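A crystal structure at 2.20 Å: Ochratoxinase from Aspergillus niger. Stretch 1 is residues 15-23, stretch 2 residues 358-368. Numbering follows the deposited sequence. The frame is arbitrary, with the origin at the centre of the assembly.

Stretch 1, residues 15-23: LIPGDGEPL
Stretch 2 358-368: PLEAIKAATAN

How do the two stretches lie against each other? Residues 15-23 form a loop whose ends are held together by a pair of backbone hydrogen bonds, Leu15 N to Leu23 O and Leu23 N to Leu15 O, both 2.8 Å. The turn between them swings out to meet a helix that begins by Pro358 and carries 4-apart bonds such as Ile362 N to Pro358 O (3.0 Å) and Lys363 N to Leu359 O (3.1 Å). The backbones come nearest at Gly18 and Lys363, whose CA atoms are 5.1 Å apart. Touching residues are at least 337 positions apart in sequence, yet the two stretches bury 401 Å² between them, both sides summed.

Why can the loop come so close at Gly18? It has no side chain, and its phi/psi of 113/-50 would jam a CB against the carbonyl O of the preceding residue; an ideal CB would also sit a tight 3.3 Å from Thr366 OG1. The bare CA of Gly18 instead settles 3.5 Å from Thr366 OG1. That hydroxyl, with chi1 in p (61°), turns back to donate to Ile362 O at 2.7 Å, so it is tied back to the backbone of its own stretch. The carbonyl of Gly18 is the bump on the loop side: its O lies 3.3 Å from Lys363 CA in a CA-H...O contact with an angle of 130° at H, and 3.7 Å from Ala367 CB. One water fills a gap beside this contact, donating to Gly18 O (2.9 Å) and to Leu359 O (2.7 Å), and thus joins two carbonyls that could not bond to each other.

What fills the space towards the start of the helix? Leu359 has the largest covered area of any residue here. Its CA-to-CB bond points sideways, but chi1 t (-168°) and chi2 p (62°) bring its end to the loop. CD1 of Leu359 rests 4.0 Å from Ile16 CG2, and both CD1 and CD2 of Leu359 lie 4.1 Å from Pro22 CD, so the end of the leucine fills the hollow between Ile16 and Pro22. The CA-to-CB bond of Ile16 (m, t; phi/psi -101/105) points toward the helix, and its CG2 also meets Ile362 CG2 at 4.1 Å; Ile362 is likewise m, t. Glu21, with chi1 and chi2 both m, starts away from the helix but folds its end back, leaving OE2 3.7 Å from Leu359 CD2.

How is the more polar side of the contact closed? Asp19, phi/psi -132/95 and chi1 t (-175°), sends its CA-to-CB bond sideways, and its carboxylate meets the extended Lys363. The lysine is t through its first three chi angles, with chi4 at 143°; its NZ donates to Asp19 OD1 at 3.1 Å, a salt bridge that pairs opposite charges near the surface. Beside that bridge the carbon atoms Asp19 CB and Ala367 CB are 3.7 Å apart. The small methyl of Ala367 points toward the loop and touches both Asp19 and Gly18.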

# COMPACT_ATOMS: atom_id res chain seq x y z
N LEU A 15 17.19 26.79 54.26
CA LEU A 15 16.95 26.97 52.83
C LEU A 15 18.13 26.42 52.04
O LEU A 15 19.24 26.90 52.18
CB LEU A 15 16.69 28.43 52.49
CG LEU A 15 16.23 28.72 51.04
CD1 LEU A 15 15.23 29.85 50.99
CD2 LEU A 15 17.41 29.03 50.12
N ILE A 16 17.85 25.40 51.22
CA ILE A 16 18.85 24.76 50.38
C ILE A 16 18.66 25.31 48.97
O ILE A 16 17.69 24.97 48.30
CB ILE A 16 18.70 23.22 50.42
CG1 ILE A 16 18.82 22.73 51.87
CG2 ILE A 16 19.76 22.56 49.55
CD1 ILE A 16 18.21 21.37 52.13
N PRO A 17 19.57 26.20 48.53
CA PRO A 17 19.34 26.89 47.28
C PRO A 17 19.50 26.02 46.03
O PRO A 17 19.00 26.38 44.96
CB PRO A 17 20.36 28.03 47.32
CG PRO A 17 21.49 27.46 48.09
CD PRO A 17 20.83 26.62 49.15
N GLY A 18 20.21 24.90 46.15
CA GLY A 18 20.42 24.00 45.01
C GLY A 18 21.88 23.97 44.59
O GLY A 18 22.47 22.88 44.45
N ASP A 19 22.47 25.15 44.42
CA ASP A 19 23.90 25.27 44.19
C ASP A 19 24.45 26.34 45.11
O ASP A 19 24.38 27.51 44.80
CB ASP A 19 24.19 25.64 42.73
CG ASP A 19 25.68 25.65 42.40
OD1 ASP A 19 26.53 25.33 43.24
OD2 ASP A 19 26.02 25.97 41.25
N GLY A 20 24.96 25.96 46.26
CA GLY A 20 25.46 26.95 47.21
C GLY A 20 25.18 26.49 48.60
O GLY A 20 24.48 25.49 48.79
N GLU A 21 25.76 27.17 49.58
CA GLU A 21 25.61 26.79 50.97
C GLU A 21 24.18 27.06 51.43
O GLU A 21 23.63 28.11 51.14
CB GLU A 21 26.64 27.50 51.87
CG GLU A 21 28.05 26.90 51.85
CD GLU A 21 28.11 25.39 52.17
OE1 GLU A 21 27.91 25.01 53.35
OE2 GLU A 21 28.30 24.56 51.25
N PRO A 22 23.58 26.10 52.14
CA PRO A 22 22.29 26.34 52.75
C PRO A 22 22.30 27.55 53.69
O PRO A 22 23.31 27.86 54.29
CB PRO A 22 22.00 25.06 53.53
CG PRO A 22 23.17 24.17 53.40
CD PRO A 22 24.07 24.74 52.37
N LEU A 23 21.14 28.19 53.81
CA LEU A 23 20.93 29.38 54.65
C LEU A 23 20.00 29.04 55.77
O LEU A 23 18.93 28.50 55.53
CB LEU A 23 20.21 30.50 53.92
CG LEU A 23 21.00 31.71 53.36
CD1 LEU A 23 20.33 32.51 52.25
CD2 LEU A 23 21.39 32.64 54.52
N PRO A 358 25.22 14.55 50.61
CA PRO A 358 23.82 14.84 50.38
C PRO A 358 23.61 16.17 49.64
O PRO A 358 22.73 16.26 48.79
CB PRO A 358 23.25 14.89 51.80
CG PRO A 358 24.11 13.94 52.58
CD PRO A 358 25.48 14.09 51.99
N LEU A 359 24.41 17.18 49.97
CA LEU A 359 24.30 18.48 49.31
C LEU A 359 24.64 18.40 47.81
O LEU A 359 23.97 19.03 46.99
CB LEU A 359 25.19 19.51 50.01
CG LEU A 359 24.98 20.98 49.63
CD1 LEU A 359 23.58 21.45 49.98
CD2 LEU A 359 26.01 21.80 50.37
N GLU A 360 25.66 17.62 47.47
CA GLU A 360 25.99 17.39 46.05
C GLU A 360 24.91 16.61 45.32
O GLU A 360 24.60 16.89 44.16
CB GLU A 360 27.32 16.67 45.93
CG GLU A 360 28.53 17.54 46.21
CD GLU A 360 29.79 16.73 46.50
OE1 GLU A 360 29.76 15.48 46.54
OE2 GLU A 360 30.85 17.33 46.74
N ALA A 361 24.34 15.63 46.01
CA ALA A 361 23.25 14.83 45.45
C ALA A 361 22.07 15.71 45.09
O ALA A 361 21.49 15.58 44.01
CB ALA A 361 22.83 13.75 46.42
N ILE A 362 21.73 16.61 45.99
CA ILE A 362 20.64 17.56 45.76
C ILE A 362 20.94 18.48 44.60
O ILE A 362 20.06 18.77 43.80
CB ILE A 362 20.30 18.34 47.04
CG1 ILE A 362 19.55 17.40 48.01
CG2 ILE A 362 19.46 19.57 46.73
CD1 ILE A 362 19.33 17.97 49.40
N LYS A 363 22.19 18.91 44.47
CA LYS A 363 22.65 19.75 43.35
C LYS A 363 22.45 19.03 42.02
O LYS A 363 21.98 19.60 41.04
CB LYS A 363 24.13 20.07 43.55
CG LYS A 363 24.71 20.96 42.48
CD LYS A 363 26.22 21.05 42.48
CE LYS A 363 26.61 22.04 41.47
NZ LYS A 363 27.77 22.92 41.73
N ALA A 364 22.79 17.75 42.01
CA ALA A 364 22.62 16.92 40.82
C ALA A 364 21.14 16.70 40.46
O ALA A 364 20.83 16.42 39.30
CB ALA A 364 23.32 15.58 41.02
N ALA A 365 20.25 16.83 41.43
CA ALA A 365 18.83 16.67 41.16
C ALA A 365 18.07 17.99 41.01
O ALA A 365 16.87 17.98 40.73
CB ALA A 365 18.19 15.84 42.24
N THR A 366 18.76 19.10 41.21
CA THR A 366 18.14 20.40 41.12
C THR A 366 18.92 21.32 40.22
O THR A 366 18.59 21.45 39.05
CB THR A 366 17.95 21.03 42.53
OG1 THR A 366 19.21 21.21 43.19
CG2 THR A 366 17.08 20.15 43.37
N ALA A 367 19.98 21.92 40.72
CA ALA A 367 20.71 22.96 39.98
C ALA A 367 21.27 22.48 38.63
O ALA A 367 21.24 23.23 37.66
CB ALA A 367 21.82 23.57 40.84
N ASN A 368 21.80 21.27 38.59
CA ASN A 368 22.45 20.74 37.40
C ASN A 368 21.47 20.16 36.43
O ASN A 368 21.75 20.07 35.24
CB ASN A 368 23.44 19.63 37.76
CG ASN A 368 24.71 20.15 38.40
OD1 ASN A 368 25.02 21.34 38.37
ND2 ASN A 368 25.46 19.24 39.00
O HOH W 1 23.58 21.71 46.87